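Local coordinates for protein bifunctional autolysin (Staphylococcus aureus subsp. aureus Mu50, PDB 6FXO) that probably hydrolyses the glycan strands of staphylococcal cell-wall peptidoglycan, as the glycoside hydrolase family 73 N-acetylglucosaminidase part of a bifunctional autolysin, at residues V17-A22 / A40-V45; M49-L54 / F238-Y243; Y62-L67 / T194-R199. All blocks are in the same frame, centred on the assembly; numbering follows the deposited sequence.

All three contacts are buried, but only contact 1 has an exposed participant, Gln19. Measured from contact centre to chain centre, contact 1 lies farthest out at about 23 Å, contact 2 at about 18 Å and contact 3 at about 8 Å. Contact 1 is helix on helix and mainly apolar. In contact 2 the start of helix 51-56 meets strand 237-242 through a threonine and an ordered water. Contact 3, with the most buried surface, sets a loop against the start of helix 195-200 and mixes a backbone hydrogen bond, paired rings and charge. Met49 touches Val17 between contacts 1 and 2. Contacts 2 and 3 are joined by Thr51 packing on Tyr196 and by Asp239, which bridges to Arg66 and Lys197.

Contact 1 of 3, residues V17-A22 / A40-V45; sequences VAQIQA and ANFNDV
Phe42 reaches from the first turn of helix 42-49 to helix 14-22 and lays its CD2-CE2 side against Gln19. Its CG is anti to the backbone N (chi1 -175°), on the way to helix 14-22. Gln19 also starts anti, then bends at chi2 (81°), which puts CD beside the CD2-CE2 bond of Phe42. The two side chains cross at about a right angle, yet their amide and ring planes are only 21° apart. NE2 of Gln19 comes within 3.1 Å of CE2 of Phe42, obliquely to the ring, and Gln19 CB is 3.5 Å from the same carbon. This pair lies at the solvent side. Deeper in, the contact is mainly apolar: CB of Ala18 is 4.2 Å from Phe42 CE2 and 4.3 Å from Val45 CG1. CG1 of Val45 also touches CB of Gln21 at 3.6 Å. The amide of Gln21 turns elsewhere and bonds through OE1 to Gln209, while Trp200 of helix 195-200 packs on Val45. No hydrogen bond crosses between the segments. The arrangement is that of two short helices packed side by side, the small Ala18 lying between the larger Phe42 and Val45.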
ATOM      1  N   VAL A  17      22.405   3.936  -8.988  1.00 67.21           N
ATOM      2  CA  VAL A  17      20.966   3.627  -9.046  1.00 71.47           C
ATOM      3  C   VAL A  17      20.042   4.727  -9.542  1.00 64.52           C
ATOM      4  O   VAL A  17      19.018   4.440 -10.155  1.00 64.02           O
ATOM      5  CB  VAL A  17      20.463   3.000  -7.732  1.00 68.44           C
ATOM      6  CG1 VAL A  17      21.055   1.610  -7.553  1.00 67.70           C
ATOM      7  CG2 VAL A  17      20.802   3.888  -6.548  1.00 61.82           C
ATOM      8  N   ALA A  18      20.384   5.973  -9.253  1.00 60.89           N
ATOM      9  CA  ALA A  18      19.565   7.090  -9.699  1.00 74.40           C
ATOM     10  C   ALA A  18      19.689   7.362 -11.199  1.00 77.42           C
ATOM     11  O   ALA A  18      18.676   7.610 -11.852  1.00 72.96           O
ATOM     12  CB  ALA A  18      19.925   8.342  -8.921  1.00 82.06           C
ATOM     13  N   GLN A  19      20.929   7.347 -11.750  1.00 82.31           N
ATOM     14  CA  GLN A  19      21.128   7.582 -13.151  1.00 81.00           C
ATOM     15  C   GLN A  19      20.418   6.452 -13.874  1.00 70.88           C
ATOM     16  O   GLN A  19      19.892   6.677 -14.962  1.00 59.08           O
ATOM     17  CB  GLN A  19      22.653   7.622 -13.482  1.00 85.77           C
ATOM     18  CG  GLN A  19      23.137   8.393 -14.748  1.00103.87           C
ATOM     19  CD  GLN A  19      23.286   9.919 -14.664  1.00127.25           C
ATOM     20  OE1 GLN A  19      22.462  10.666 -15.193  1.00141.50           O
ATOM     21  NE2 GLN A  19      24.320  10.412 -13.967  1.00133.50           N
ATOM     22  N   ILE A  20      20.375   5.225 -13.254  1.00 55.01           N
ATOM     23  CA  ILE A  20      19.679   4.144 -13.948  1.00 47.70           C
ATOM     24  C   ILE A  20      18.190   4.488 -14.141  1.00 48.66           C
ATOM     25  O   ILE A  20      17.604   4.122 -15.164  1.00 47.42           O
ATOM     26  CB  ILE A  20      19.855   2.799 -13.185  1.00 51.48           C
ATOM     27  CG1 ILE A  20      21.333   2.380 -13.157  1.00 60.05           C
ATOM     28  CG2 ILE A  20      18.998   1.709 -13.821  1.00 54.29           C
ATOM     29  CD1 ILE A  20      21.637   1.239 -12.191  1.00 67.15           C
ATOM     30  N   GLN A  21      17.581   5.194 -13.158  1.00 51.95           N
ATOM     31  CA  GLN A  21      16.165   5.571 -13.292  1.00 61.40           C
ATOM     32  C   GLN A  21      15.915   6.523 -14.416  1.00 54.14           C
ATOM     33  O   GLN A  21      14.877   6.505 -15.075  1.00 43.37           O
ATOM     34  CB  GLN A  21      15.649   6.221 -11.989  1.00 69.56           C
ATOM     35  CG  GLN A  21      14.263   5.781 -11.497  1.00 72.44           C
ATOM     36  CD  GLN A  21      14.288   4.359 -10.991  1.00 55.14           C
ATOM     37  OE1 GLN A  21      13.411   3.549 -11.269  1.00 46.21           O
ATOM     38  NE2 GLN A  21      15.407   4.038 -10.347  1.00 42.03           N
ATOM     39  N   ALA A  22      16.868   7.400 -14.594  1.00 47.63           N
ATOM     40  CA  ALA A  22      16.818   8.395 -15.647  1.00 53.01           C
ATOM     41  C   ALA A  22      16.843   7.754 -17.054  1.00 60.63           C
ATOM     42  O   ALA A  22      16.269   8.365 -17.963  1.00 61.19           O
ATOM     43  CB  ALA A  22      17.968   9.380 -15.494  1.00 53.66           C
ATOM     44  N   ALA A  40      11.649  14.467 -14.069  1.00 63.91           N
ATOM     45  CA  ALA A  40      12.586  14.793 -12.999  1.00 57.82           C
ATOM     46  C   ALA A  40      14.056  14.773 -13.440  1.00 49.90           C
ATOM     47  O   ALA A  40      14.369  14.051 -14.359  1.00 46.89           O
ATOM     48  CB  ALA A  40      12.385  13.830 -11.841  1.00 56.53           C
ATOM     49  N   ASN A  41      14.923  15.566 -12.791  1.00 50.22           N
ATOM     50  CA  ASN A  41      16.367  15.635 -13.109  1.00 68.99           C
ATOM     51  C   ASN A  41      17.156  14.633 -12.259  1.00 79.67           C
ATOM     52  O   ASN A  41      16.551  13.919 -11.463  1.00 82.91           O
ATOM     53  CB  ASN A  41      16.971  17.040 -13.029  1.00 75.57           C
ATOM     54  CG  ASN A  41      16.404  17.912 -11.973  1.00 74.52           C
ATOM     55  OD1 ASN A  41      16.872  17.867 -10.832  1.00 76.33           O
ATOM     56  ND2 ASN A  41      15.418  18.739 -12.283  1.00 72.55           N
ATOM     57  N   PHE A  42      18.488  14.541 -12.433  1.00 82.47           N
ATOM     58  CA  PHE A  42      19.241  13.594 -11.643  1.00 86.05           C
ATOM     59  C   PHE A  42      19.108  13.876 -10.170  1.00 84.09           C
ATOM     60  O   PHE A  42      18.973  12.942  -9.382  1.00 84.65           O
ATOM     61  CB  PHE A  42      20.702  13.655 -12.084  1.00 79.88           C
ATOM     62  CG  PHE A  42      21.632  12.660 -11.447  1.00 63.66           C
ATOM     63  CD1 PHE A  42      22.458  13.029 -10.408  1.00 60.64           C
ATOM     64  CD2 PHE A  42      21.707  11.361 -11.918  1.00 55.47           C
ATOM     65  CE1 PHE A  42      23.344  12.123  -9.846  1.00 58.28           C
ATOM     66  CE2 PHE A  42      22.594  10.456 -11.355  1.00 52.68           C
ATOM     67  CZ  PHE A  42      23.407  10.842 -10.326  1.00 64.46           C
ATOM     68  N   ASN A  43      19.117  15.157  -9.783  1.00 82.68           N
ATOM     69  CA  ASN A  43      18.987  15.430  -8.361  1.00 96.67           C
ATOM     70  C   ASN A  43      17.620  15.071  -7.759  1.00 95.63           C
ATOM     71  O   ASN A  43      17.530  14.679  -6.599  1.00 95.71           O
ATOM     72  CB  ASN A  43      19.377  16.884  -8.063  1.00105.56           C
ATOM     73  CG  ASN A  43      20.850  17.059  -7.751  1.00123.06           C
ATOM     74  OD1 ASN A  43      21.682  17.021  -8.664  1.00136.31           O
ATOM     75  ND2 ASN A  43      21.266  17.291  -6.499  1.00126.05           N
ATOM     76  N   ASP A  44      16.568  15.191  -8.574  1.00 90.53           N
ATOM     77  CA  ASP A  44      15.188  14.907  -8.207  1.00 87.80           C
ATOM     78  C   ASP A  44      14.950  13.439  -7.860  1.00 91.00           C
ATOM     79  O   ASP A  44      14.155  13.117  -6.977  1.00 94.21           O
ATOM     80  CB  ASP A  44      14.305  15.332  -9.386  1.00 84.06           C
ATOM     81  CG  ASP A  44      13.780  16.750  -9.315  1.00 74.46           C
ATOM     82  OD1 ASP A  44      14.606  17.686  -9.213  1.00 67.82           O
ATOM     83  OD2 ASP A  44      12.561  16.936  -9.462  1.00 81.19           O
ATOM     84  N   VAL A  45      15.659  12.557  -8.564  1.00 86.61           N
ATOM     85  CA  VAL A  45      15.575  11.118  -8.384  1.00 75.48           C
ATOM     86  C   VAL A  45      16.515  10.637  -7.293  1.00 65.22           C
ATOM     87  O   VAL A  45      16.153   9.761  -6.525  1.00 61.34           O
ATOM     88  CB  VAL A  45      15.878  10.435  -9.741  1.00 67.54           C
ATOM     89  CG1 VAL A  45      15.763   8.918  -9.632  1.00 53.00           C
ATOM     90  CG2 VAL A  45      14.949  10.969 -10.824  1.00 69.32           C
TER

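Contact 2 of 3, residues M49-L54 / F238-Y243; sequences MDTKRL and FDIPQY
At the N-terminal end of helix 51-56, where it abuts strand 237-242, Thr51 meets Ile240, Pro241 and Tyr243. OG1 of Thr51 lies between its backbone N and carbonyl carbon (chi1 71°), 3.1 Å from Pro241 O. Its single proton could instead serve a second acceptor nearby, which leaves this bond open. An ordered water lies 3.2 Å from Thr51 OG1 and accepts a weak bond from Tyr243 N, linking the helix start to the far end of the segment. CG2 of Thr51 also lies near Pro241 O; it is 4.0 Å from Pro241 CD and, obliquely to the ring, 4.0 Å from Tyr243 CE2, while CB faces Ile240 CG2 at 4.1 Å. Met49 O comes to the edge of the Tyr243 ring, near its plane. It also lies close to Tyr196 OH, a probable hydrogen bond modelled too short to trust; that hydroxyl bonds to Tyr243 OH as well. Just before the helix, Asp50 centres an inverse gamma turn and is its N-cap, with OD2 accepting a weak bond from Arg53 N (3.1 Å). Strand 237-242 pairs in parallel with strand 4-9, so the whole is an N-capped helix start packed against a two-stranded parallel sheet.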
ATOM      1  N   MET A  49      15.122   8.945  -3.765  1.00 41.57           N
ATOM      2  CA  MET A  49      15.642   7.566  -3.633  1.00 38.71           C
ATOM      3  C   MET A  49      16.627   7.323  -2.484  1.00 36.62           C
ATOM      4  O   MET A  49      16.857   6.187  -2.034  1.00 34.82           O
ATOM      5  CB  MET A  49      16.399   7.220  -4.924  1.00 33.99           C
ATOM      6  CG  MET A  49      15.553   6.694  -6.013  1.00 43.79           C
ATOM      7  SD  MET A  49      16.585   6.446  -7.489  1.00 47.92           S
ATOM      8  CE  MET A  49      17.831   5.481  -6.862  1.00 40.75           C
ATOM      9  N   ASP A  50      17.193   8.387  -2.024  1.00 36.41           N
ATOM     10  CA  ASP A  50      18.167   8.361  -0.958  1.00 36.89           C
ATOM     11  C   ASP A  50      17.618   7.814   0.292  1.00 33.65           C
ATOM     12  O   ASP A  50      17.216   8.549   1.158  1.00 34.29           O
ATOM     13  CB  ASP A  50      18.765   9.771  -0.795  1.00 39.24           C
ATOM     14  CG  ASP A  50      19.852   9.869   0.250  1.00 57.73           C
ATOM     15  OD1 ASP A  50      20.903   9.226   0.074  1.00 73.64           O
ATOM     16  OD2 ASP A  50      19.677  10.642   1.210  1.00 62.19           O
ATOM     17  N   THR A  51      17.651   6.502   0.419  1.00 37.01           N
ATOM     18  CA  THR A  51      17.101   5.915   1.651  1.00 44.77           C
ATOM     19  C   THR A  51      17.755   6.459   2.904  1.00 48.23           C
ATOM     20  O   THR A  51      17.149   6.387   3.966  1.00 50.11           O
ATOM     21  CB  THR A  51      17.323   4.422   1.749  1.00 38.86           C
ATOM     22  OG1 THR A  51      18.705   4.215   1.987  1.00 42.68           O
ATOM     23  CG2 THR A  51      16.886   3.674   0.534  1.00 34.87           C
ATOM     24  N   LYS A  52      18.989   6.941   2.828  1.00 53.18           N
ATOM     25  CA  LYS A  52      19.552   7.446   4.042  1.00 73.51           C
ATOM     26  C   LYS A  52      18.732   8.610   4.540  1.00 78.17           C
ATOM     27  O   LYS A  52      18.607   8.812   5.742  1.00 81.55           O
ATOM     28  CB  LYS A  52      21.038   7.844   3.929  1.00 89.71           C
ATOM     29  CG  LYS A  52      21.921   7.737   5.226  1.00112.54           C
ATOM     30  CD  LYS A  52      21.269   7.439   6.648  1.00129.29           C
ATOM     31  CE  LYS A  52      22.310   7.325   7.786  1.00134.91           C
ATOM     32  NZ  LYS A  52      21.774   6.906   9.153  1.00144.02           N
ATOM     33  N   ARG A  53      18.160   9.375   3.612  1.00 76.53           N
ATOM     34  CA  ARG A  53      17.359  10.493   4.054  1.00 72.19           C
ATOM     35  C   ARG A  53      15.972  10.009   4.473  1.00 64.06           C
ATOM     36  O   ARG A  53      15.490  10.444   5.512  1.00 59.51           O
ATOM     37  CB  ARG A  53      17.224  11.559   2.954  1.00 73.87           C
ATOM     38  CG  ARG A  53      16.022  12.466   3.172  1.00 79.34           C
ATOM     39  CD  ARG A  53      15.574  13.162   1.907  1.00 75.21           C
ATOM     40  NE  ARG A  53      14.198  13.647   2.041  1.00 84.11           N
ATOM     41  CZ  ARG A  53      13.272  13.479   1.098  1.00 76.47           C
ATOM     42  NH1 ARG A  53      13.581  12.861  -0.047  1.00 46.45           N
ATOM     43  NH2 ARG A  53      12.043  13.940   1.287  1.00 66.81           N
ATOM     44  N   LEU A  54      15.332   9.099   3.675  1.00 49.74           N
ATOM     45  CA  LEU A  54      14.043   8.632   4.043  1.00 43.70           C
ATOM     46  C   LEU A  54      14.048   7.878   5.376  1.00 43.60           C
ATOM     47  O   LEU A  54      13.080   8.031   6.099  1.00 38.78           O
ATOM     48  CB  LEU A  54      13.497   7.784   2.886  1.00 44.53           C
ATOM     49  CG  LEU A  54      13.768   8.371   1.496  1.00 45.59           C
ATOM     50  CD1 LEU A  54      13.486   7.339   0.422  1.00 48.77           C
ATOM     51  CD2 LEU A  54      12.935   9.641   1.287  1.00 46.05           C
ATOM     52  N   PHE A 238      10.827  -3.416   9.494  1.00 25.43           N
ATOM     53  CA  PHE A 238      11.256  -2.552   8.388  1.00 24.65           C
ATOM     54  C   PHE A 238      12.357  -3.152   7.574  1.00 26.58           C
ATOM     55  O   PHE A 238      13.048  -4.050   8.024  1.00 23.67           O
ATOM     56  CB  PHE A 238      11.606  -1.166   8.982  1.00 30.00           C
ATOM     57  CG  PHE A 238      10.485  -0.400   9.646  1.00 33.70           C
ATOM     58  CD1 PHE A 238      10.091  -0.704  10.975  1.00 37.36           C
ATOM     59  CD2 PHE A 238       9.876   0.673   9.029  1.00 36.94           C
ATOM     60  CE1 PHE A 238       9.118   0.059  11.631  1.00 29.17           C
ATOM     61  CE2 PHE A 238       8.904   1.451   9.690  1.00 35.60           C
ATOM     62  CZ  PHE A 238       8.525   1.132  10.985  1.00 31.67           C
ATOM     63  N   ASP A 239      12.556  -2.617   6.330  1.00 29.43           N
ATOM     64  CA  ASP A 239      13.591  -3.142   5.411  1.00 31.73           C
ATOM     65  C   ASP A 239      14.104  -2.008   4.571  1.00 28.79           C
ATOM     66  O   ASP A 239      13.402  -1.561   3.681  1.00 24.58           O
ATOM     67  CB  ASP A 239      12.889  -4.148   4.469  1.00 35.02           C
ATOM     68  CG  ASP A 239      13.736  -5.107   3.643  1.00 43.39           C
ATOM     69  OD1 ASP A 239      14.845  -4.711   3.216  1.00 39.10           O
ATOM     70  OD2 ASP A 239      13.232  -6.204   3.311  1.00 36.88           O
ATOM     71  N   ILE A 240      15.327  -1.567   4.852  1.00 26.73           N
ATOM     72  CA  ILE A 240      16.018  -0.500   4.213  1.00 34.24           C
ATOM     73  C   ILE A 240      17.203  -0.864   3.285  1.00 38.70           C
ATOM     74  O   ILE A 240      18.200  -1.442   3.712  1.00 36.14           O
ATOM     75  CB  ILE A 240      16.456   0.469   5.358  1.00 38.37           C
ATOM     76  CG1 ILE A 240      15.248   0.827   6.280  1.00 41.47           C
ATOM     77  CG2 ILE A 240      17.094   1.738   4.806  1.00 34.70           C
ATOM     78  CD1 ILE A 240      15.641   1.612   7.556  1.00 35.18           C
ATOM     79  N   PRO A 241      17.051  -0.609   1.994  1.00 41.75           N
ATOM     80  CA  PRO A 241      18.140  -0.897   1.045  1.00 44.15           C
ATOM     81  C   PRO A 241      19.355  -0.033   1.365  1.00 48.88           C
ATOM     82  O   PRO A 241      19.137   1.114   1.754  1.00 47.91           O
ATOM     83  CB  PRO A 241      17.560  -0.477  -0.313  1.00 38.55           C
ATOM     84  CG  PRO A 241      16.060  -0.540  -0.129  1.00 46.50           C
ATOM     85  CD  PRO A 241      15.843  -0.099   1.301  1.00 45.02           C
ATOM     86  N   GLN A 242      20.605  -0.501   1.201  1.00 60.70           N
ATOM     87  CA  GLN A 242      21.678   0.433   1.534  1.00 77.46           C
ATOM     88  C   GLN A 242      22.603   0.572   0.342  1.00 86.83           C
ATOM     89  O   GLN A 242      22.879  -0.412  -0.339  1.00 89.15           O
ATOM     90  CB  GLN A 242      22.490  -0.028   2.756  1.00 87.77           C
ATOM     91  CG  GLN A 242      21.772   0.038   4.100  1.00107.62           C
ATOM     92  CD  GLN A 242      22.747   0.304   5.227  1.00124.62           C
ATOM     93  OE1 GLN A 242      23.525  -0.563   5.627  1.00135.03           O
ATOM     94  NE2 GLN A 242      22.676   1.493   5.818  1.00134.96           N
ATOM     95  N   TYR A 243      23.070   1.798   0.084  1.00 87.61           N
ATOM     96  CA  TYR A 243      23.974   2.021  -1.038  1.00 84.58           C
ATOM     97  C   TYR A 243      25.263   2.588  -0.463  1.00 98.11           C
ATOM     98  O   TYR A 243      25.192   3.426   0.436  1.00109.83           O
ATOM     99  CB  TYR A 243      23.369   3.043  -2.040  1.00 70.58           C
ATOM    100  CG  TYR A 243      21.945   2.793  -2.522  1.00 47.43           C
ATOM    101  CD1 TYR A 243      21.677   1.862  -3.510  1.00 45.25           C
ATOM    102  CD2 TYR A 243      20.880   3.519  -2.005  1.00 49.02           C
ATOM    103  CE1 TYR A 243      20.389   1.657  -3.977  1.00 38.47           C
ATOM    104  CE2 TYR A 243      19.576   3.325  -2.471  1.00 30.36           C
ATOM    105  CZ  TYR A 243      19.342   2.402  -3.452  1.00 39.75           C
ATOM    106  OH  TYR A 243      18.067   2.285  -3.911  1.00 39.48           O
TER
HETATM  107  O   HOH W   1      21.827   4.534   1.542  1.00 42.01           O

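Contact 3 of 3, residues Y62-L67 / T194-R199; sequences YQFLRL and TLYKMR
Gln63 gives its carbonyl oxygen to the start of helix 195-200, the one hydrogen bond across this contact: Tyr196 N donates to Gln63 O over 3.1 Å with an N-H...O angle of 150°. Within the helix segment, Thr194 is the N-cap, its OG1 accepting from Lys197 N at 3.2 Å. Its methyl CG2, anti to the carbonyl carbon, lies against the loop backbone, 3.2 Å from both Phe64 O and Leu65 O. Among the rings, Phe64 and Tyr196 lie alongside each other in an oblique pair, planes 39° apart; Phe64 CE1 is 3.5 Å from Tyr196 CD2. Gln63 OE1 reaches the edge of the Tyr196 ring near its plane, while Gln63 NE2 bonds to Leu60 O and Asn218. A second apolar cluster has no rings: CD1 of Leu67 touches Met198 CE at 3.5 Å and Leu195 CD2 at 3.9 Å. Last come the charges, Arg66 NH1 and Lys197 NZ, 4.2 Å apart. Both form salt bridges to OD2 of Asp239, which would offset their mutual repulsion, and Lys197 NZ also hydrogen-bonds to Asn193 OD1. The chemistry implies a helix start held by a loop carbonyl, whose partial negative charge probably suits the positive end of the helix dipole.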
ATOM      1  N   TYR A  62       8.089   4.907   6.608  1.00 21.58           N
ATOM      2  CA  TYR A  62       7.085   3.901   6.359  1.00 21.86           C
ATOM      3  C   TYR A  62       7.151   3.218   5.019  1.00 26.03           C
ATOM      4  O   TYR A  62       6.471   2.211   4.854  1.00 24.11           O
ATOM      5  CB  TYR A  62       5.660   4.284   6.923  1.00 28.07           C
ATOM      6  CG  TYR A  62       5.530   4.134   8.441  1.00 22.14           C
ATOM      7  CD1 TYR A  62       6.139   5.039   9.303  1.00 23.94           C
ATOM      8  CD2 TYR A  62       4.868   3.045   9.011  1.00 31.10           C
ATOM      9  CE1 TYR A  62       6.111   4.867  10.675  1.00 21.23           C
ATOM     10  CE2 TYR A  62       4.814   2.858  10.426  1.00 18.99           C
ATOM     11  CZ  TYR A  62       5.428   3.770  11.225  1.00 19.51           C
ATOM     12  OH  TYR A  62       5.281   3.656  12.589  1.00 33.90           O
ATOM     13  N   GLN A  63       7.980   3.772   4.042  1.00 29.52           N
ATOM     14  CA  GLN A  63       8.108   3.166   2.731  1.00 36.41           C
ATOM     15  C   GLN A  63       8.909   1.873   2.868  1.00 34.40           C
ATOM     16  O   GLN A  63       8.923   1.066   1.959  1.00 32.83           O
ATOM     17  CB  GLN A  63       8.728   4.105   1.672  1.00 33.42           C
ATOM     18  CG  GLN A  63      10.162   4.584   1.872  1.00 26.01           C
ATOM     19  CD  GLN A  63      10.269   5.828   1.004  1.00 34.70           C
ATOM     20  OE1 GLN A  63      10.449   5.727  -0.278  1.00 19.32           O
ATOM     21  NE2 GLN A  63      10.129   7.042   1.709  1.00 16.29           N
ATOM     22  N   PHE A  64       9.626   1.763   3.956  1.00 35.92           N
ATOM     23  CA  PHE A  64      10.431   0.566   4.262  1.00 37.24           C
ATOM     24  C   PHE A  64       9.672  -0.426   5.175  1.00 37.69           C
ATOM     25  O   PHE A  64      10.216  -1.468   5.532  1.00 37.77           O
ATOM     26  CB  PHE A  64      11.788   0.883   4.802  1.00 32.49           C
ATOM     27  CG  PHE A  64      12.526   1.979   4.085  1.00 33.49           C
ATOM     28  CD1 PHE A  64      12.944   1.826   2.732  1.00 23.72           C
ATOM     29  CD2 PHE A  64      12.783   3.179   4.719  1.00 36.23           C
ATOM     30  CE1 PHE A  64      13.556   2.845   2.104  1.00 29.19           C
ATOM     31  CE2 PHE A  64      13.420   4.208   4.047  1.00 51.13           C
ATOM     32  CZ  PHE A  64      13.803   4.040   2.746  1.00 39.91           C
ATOM     33  N   LEU A  65       8.445  -0.067   5.600  1.00 29.48           N
ATOM     34  CA  LEU A  65       7.703  -0.992   6.450  1.00 27.96           C
ATOM     35  C   LEU A  65       7.354  -2.275   5.593  1.00 26.46           C
ATOM     36  O   LEU A  65       6.912  -2.128   4.462  1.00 28.02           O
ATOM     37  CB  LEU A  65       6.363  -0.354   6.960  1.00 24.23           C
ATOM     38  CG  LEU A  65       5.390  -1.225   7.755  1.00 23.57           C
ATOM     39  CD1 LEU A  65       5.839  -1.315   9.298  1.00 14.66           C
ATOM     40  CD2 LEU A  65       3.901  -0.795   7.558  1.00 15.06           C
ATOM     41  N   ARG A  66       7.497  -3.488   6.132  1.00 29.08           N
ATOM     42  CA  ARG A  66       7.138  -4.657   5.350  1.00 28.08           C
ATOM     43  C   ARG A  66       5.636  -4.968   5.402  1.00 29.29           C
ATOM     44  O   ARG A  66       5.055  -5.242   6.433  1.00 32.93           O
ATOM     45  CB  ARG A  66       7.951  -5.915   5.799  1.00 32.55           C
ATOM     46  CG  ARG A  66       9.468  -5.896   5.544  1.00 30.46           C
ATOM     47  CD  ARG A  66       9.941  -6.351   4.127  1.00 40.27           C
ATOM     48  NE  ARG A  66       9.673  -7.777   3.945  1.00 44.73           N
ATOM     49  CZ  ARG A  66      10.568  -8.766   4.015  1.00 43.20           C
ATOM     50  NH1 ARG A  66      11.839  -8.498   4.275  1.00 32.52           N
ATOM     51  NH2 ARG A  66      10.183 -10.023   3.880  1.00 48.63           N
ATOM     52  N   LEU A  67       5.009  -4.835   4.241  1.00 31.93           N
ATOM     53  CA  LEU A  67       3.623  -5.026   3.918  1.00 29.76           C
ATOM     54  C   LEU A  67       3.195  -6.489   3.869  1.00 31.43           C
ATOM     55  O   LEU A  67       2.013  -6.795   3.860  1.00 33.66           O
ATOM     56  CB  LEU A  67       3.431  -4.301   2.531  1.00 34.62           C
ATOM     57  CG  LEU A  67       3.780  -2.751   2.523  1.00 26.53           C
ATOM     58  CD1 LEU A  67       3.501  -2.109   1.205  1.00 29.06           C
ATOM     59  CD2 LEU A  67       2.814  -2.018   3.582  1.00 26.12           C
ATOM     60  N   THR A 194       7.754  -3.459   0.146  1.00 40.06           N
ATOM     61  CA  THR A 194       7.772  -2.209   0.881  1.00 38.99           C
ATOM     62  C   THR A 194       7.489  -1.221  -0.176  1.00 36.12           C
ATOM     63  O   THR A 194       7.819  -1.491  -1.331  1.00 34.47           O
ATOM     64  CB  THR A 194       9.145  -1.866   1.417  1.00 37.14           C
ATOM     65  OG1 THR A 194      10.075  -2.014   0.334  1.00 34.26           O
ATOM     66  CG2 THR A 194       9.517  -2.678   2.603  1.00 37.97           C
ATOM     67  N   LEU A 195       6.951  -0.077   0.193  1.00 28.26           N
ATOM     68  CA  LEU A 195       6.671   0.908  -0.860  1.00 33.99           C
ATOM     69  C   LEU A 195       7.971   1.335  -1.669  1.00 28.72           C
ATOM     70  O   LEU A 195       7.850   1.756  -2.771  1.00 26.58           O
ATOM     71  CB  LEU A 195       5.945   2.192  -0.335  1.00 32.32           C
ATOM     72  CG  LEU A 195       4.713   1.998   0.624  1.00 29.51           C
ATOM     73  CD1 LEU A 195       4.457   3.194   1.436  1.00 18.25           C
ATOM     74  CD2 LEU A 195       3.465   1.566  -0.113  1.00 25.65           C
ATOM     75  N   TYR A 196       9.141   1.215  -1.101  1.00 24.70           N
ATOM     76  CA  TYR A 196      10.305   1.598  -1.799  1.00 34.56           C
ATOM     77  C   TYR A 196      10.591   0.522  -2.914  1.00 45.38           C
ATOM     78  O   TYR A 196      10.876   0.886  -4.049  1.00 48.15           O
ATOM     79  CB  TYR A 196      11.498   1.667  -0.838  1.00 34.58           C
ATOM     80  CG  TYR A 196      12.738   2.309  -1.410  1.00 50.11           C
ATOM     81  CD1 TYR A 196      13.670   1.566  -2.141  1.00 47.49           C
ATOM     82  CD2 TYR A 196      12.992   3.660  -1.220  1.00 51.10           C
ATOM     83  CE1 TYR A 196      14.821   2.167  -2.674  1.00 32.57           C
ATOM     84  CE2 TYR A 196      14.127   4.262  -1.739  1.00 58.20           C
ATOM     85  CZ  TYR A 196      15.036   3.513  -2.462  1.00 42.65           C
ATOM     86  OH  TYR A 196      16.146   4.129  -2.946  1.00 52.39           O
ATOM     87  N   LYS A 197      10.490  -0.777  -2.584  1.00 41.41           N
ATOM     88  CA  LYS A 197      10.738  -1.804  -3.555  1.00 39.23           C
ATOM     89  C   LYS A 197       9.695  -1.678  -4.656  1.00 42.46           C
ATOM     90  O   LYS A 197      10.019  -1.939  -5.826  1.00 49.62           O
ATOM     91  CB  LYS A 197      10.720  -3.209  -2.925  1.00 32.09           C
ATOM     92  CG  LYS A 197      11.975  -3.547  -2.048  1.00 29.04           C
ATOM     93  CD  LYS A 197      11.666  -4.773  -1.122  1.00 35.35           C
ATOM     94  CE  LYS A 197      12.812  -5.493  -0.376  1.00 48.49           C
ATOM     95  NZ  LYS A 197      12.354  -6.522   0.662  1.00 21.01           N
ATOM     96  N   MET A 198       8.467  -1.253  -4.292  1.00 34.74           N
ATOM     97  CA  MET A 198       7.442  -1.126  -5.347  1.00 39.43           C
ATOM     98  C   MET A 198       7.732  -0.009  -6.335  1.00 32.22           C
ATOM     99  O   MET A 198       7.330  -0.129  -7.486  1.00 30.04           O
ATOM    100  CB  MET A 198       6.006  -0.982  -4.818  1.00 37.12           C
ATOM    101  CG  MET A 198       5.630  -1.995  -3.822  1.00 36.46           C
ATOM    102  SD  MET A 198       4.011  -1.653  -3.140  1.00 36.07           S
ATOM    103  CE  MET A 198       3.807  -3.043  -2.107  1.00 48.10           C
ATOM    104  N   ARG A 199       8.431   1.022  -5.871  1.00 30.04           N
ATOM    105  CA  ARG A 199       8.779   2.145  -6.687  1.00 35.11           C
ATOM    106  C   ARG A 199      10.069   2.018  -7.469  1.00 41.87           C
ATOM    107  O   ARG A 199      10.025   2.212  -8.682  1.00 38.82           O
ATOM    108  CB  ARG A 199       8.838   3.481  -5.879  1.00 34.45           C
ATOM    109  CG  ARG A 199       9.236   4.760  -6.739  1.00 28.90           C
ATOM    110  CD  ARG A 199       8.239   5.022  -7.928  1.00 23.99           C
ATOM    111  NE  ARG A 199       8.657   6.121  -8.781  1.00 33.44           N
ATOM    112  CZ  ARG A 199       9.701   6.121  -9.587  1.00 61.42           C
ATOM    113  NH1 ARG A 199      10.477   5.032  -9.677  1.00 55.43           N
ATOM    114  NH2 ARG A 199       9.995   7.202 -10.290  1.00 71.59           N
TER